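Local coordinates for inositol dehydrogenase (Lactobacillus casei, PDB 4MKX) that oxidises scyllo-inositol as an NAD-dependent sugar alcohol dehydrogenase of the Gfo/Idh/MocA family, captured here without its cofactor, at the interface of chains A and B. Sequence-based numbering; all coordinates share one arbitrary frame. Chains: chain A/B, Inositol dehydrogenase.

The interface of chains A and B. Residues chain A 146, 149, 273-275, 279, 302; chain B 281-283.
The backbone of B:Leu282 is held between A:Ser146 and A:Ala275. The N of B:Leu282 gives a hydrogen bond to the hydroxyl OG of A:Ser146 at 3.0 Å. The O of B:Leu282 accepts one from the backbone N of A:Ala275 at 2.8 Å. The A:Ser146 hydroxyl lies beside its own backbone N (chi1 -64°), which turns it toward the B:Leu282 N-H, just before strand 283-287. B:Leu282 hides more surface than any other residue of this patch. The tight part is at these two bonds and at methyl CD1. CD1 of B:Leu282 meets the A:Arg302 guanidinium tip to tip, 3.6 Å from CZ and over the centre of one face. The looser side is at A:Glu279, where CD2 of B:Leu282 passes 3.8 Å from the carboxylate OE1 in an apolar contact.

Next to it, the amide ND2 of B:Asn281 sits 3.4 Å from CG of A:Tyr149. It lies over one ring face, offset toward the rim, with amide and ring planes 63° apart. The amide is fixed from its other end: OD1 of B:Asn281 takes a hydrogen bond from the backbone N of B:Val283 at 2.9 Å, from above the carbonyl plane. An alanine in place of B:Asn281 would probably leave the B:Val283 N-H without this acceptor and open a gap over the A:Tyr149 ring. B:Val283 fills in with CG2, 3.8 Å from CD2 of A:Tyr149. A two-fold twin repeats the contact in this assembly of four copies, which may be the biological one.

The site joins A helix 145-155 and the end of strand 271-274 to the start of B strand 283-287. There the backbones of A:Arg273 and A:Ile274 run against B:Val283, and A:Ile274 and B:Val283 form an antiparallel bridge.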
# COMPACT_ATOMS: atom_id res chain seq x y z
N SER A 146 8.26 -13.90 -7.39
CA SER A 146 8.25 -12.45 -7.61
C SER A 146 9.45 -12.00 -8.45
O SER A 146 9.32 -11.16 -9.35
CB SER A 146 8.14 -11.67 -6.29
OG SER A 146 6.90 -11.94 -5.66
N TYR A 149 8.76 -13.01 -12.03
CA TYR A 149 7.78 -12.13 -12.65
C TYR A 149 8.44 -10.84 -13.13
O TYR A 149 8.16 -10.35 -14.22
CB TYR A 149 6.62 -11.82 -11.66
CG TYR A 149 5.54 -10.92 -12.23
CD1 TYR A 149 4.47 -11.45 -12.94
CD2 TYR A 149 5.59 -9.55 -12.04
CE1 TYR A 149 3.48 -10.62 -13.46
CE2 TYR A 149 4.61 -8.72 -12.56
CZ TYR A 149 3.56 -9.26 -13.26
OH TYR A 149 2.59 -8.43 -13.77
N ARG A 273 9.84 -2.52 -8.18
CA ARG A 273 10.42 -2.96 -6.93
C ARG A 273 9.87 -4.33 -6.60
O ARG A 273 8.69 -4.60 -6.75
CB ARG A 273 10.11 -1.97 -5.80
CG ARG A 273 10.85 -0.66 -5.97
CD ARG A 273 10.51 0.33 -4.87
NE ARG A 273 11.40 1.48 -4.95
CZ ARG A 273 11.15 2.66 -4.39
NH1 ARG A 273 10.03 2.84 -3.72
NH2 ARG A 273 12.03 3.64 -4.52
N ILE A 274 10.76 -5.20 -6.16
CA ILE A 274 10.39 -6.51 -5.69
C ILE A 274 10.48 -6.45 -4.17
O ILE A 274 11.55 -6.22 -3.62
CB ILE A 274 11.35 -7.56 -6.23
CG1 ILE A 274 11.36 -7.47 -7.76
CG2 ILE A 274 10.97 -8.94 -5.74
CD1 ILE A 274 12.67 -7.87 -8.39
N ALA A 275 9.32 -6.60 -3.52
CA ALA A 275 9.18 -6.53 -2.06
C ALA A 275 9.70 -5.22 -1.47
O ALA A 275 10.52 -5.22 -0.56
CB ALA A 275 9.83 -7.73 -1.38
N GLU A 279 6.00 -7.95 2.82
CA GLU A 279 4.67 -8.34 3.27
C GLU A 279 4.60 -9.83 3.62
O GLU A 279 5.01 -10.69 2.83
CB GLU A 279 3.64 -8.04 2.18
CG GLU A 279 3.69 -6.62 1.67
CD GLU A 279 2.95 -6.45 0.36
OE1 GLU A 279 2.38 -7.44 -0.15
OE2 GLU A 279 2.93 -5.31 -0.15
N ARG A 302 10.39 -16.33 3.96
CA ARG A 302 10.32 -15.54 2.73
C ARG A 302 10.58 -16.40 1.50
O ARG A 302 9.93 -16.24 0.46
CB ARG A 302 11.35 -14.40 2.78
CG ARG A 302 11.60 -13.69 1.44
CD ARG A 302 10.35 -12.93 0.94
NE ARG A 302 10.64 -12.29 -0.35
CZ ARG A 302 10.48 -12.90 -1.53
NH1 ARG A 302 10.02 -14.15 -1.59
NH2 ARG A 302 10.79 -12.26 -2.66
N ASN B 281 1.55 -10.76 -6.20
CA ASN B 281 2.89 -11.14 -5.76
C ASN B 281 3.52 -9.93 -5.06
O ASN B 281 2.79 -9.04 -4.65
CB ASN B 281 3.74 -11.60 -6.94
CG ASN B 281 3.79 -10.59 -8.07
OD1 ASN B 281 3.70 -9.38 -7.85
ND2 ASN B 281 3.92 -11.09 -9.29
N LEU B 282 4.85 -9.90 -4.95
CA LEU B 282 5.51 -8.81 -4.23
C LEU B 282 6.06 -7.73 -5.15
O LEU B 282 6.86 -6.90 -4.71
CB LEU B 282 6.65 -9.34 -3.34
CG LEU B 282 6.18 -10.30 -2.25
CD1 LEU B 282 7.36 -11.02 -1.61
CD2 LEU B 282 5.43 -9.48 -1.21
N VAL B 283 5.61 -7.72 -6.41
CA VAL B 283 6.12 -6.74 -7.39
C VAL B 283 5.24 -5.50 -7.53
O VAL B 283 4.03 -5.59 -7.74
CB VAL B 283 6.32 -7.38 -8.80
CG1 VAL B 283 6.90 -6.34 -9.77
CG2 VAL B 283 7.24 -8.61 -8.72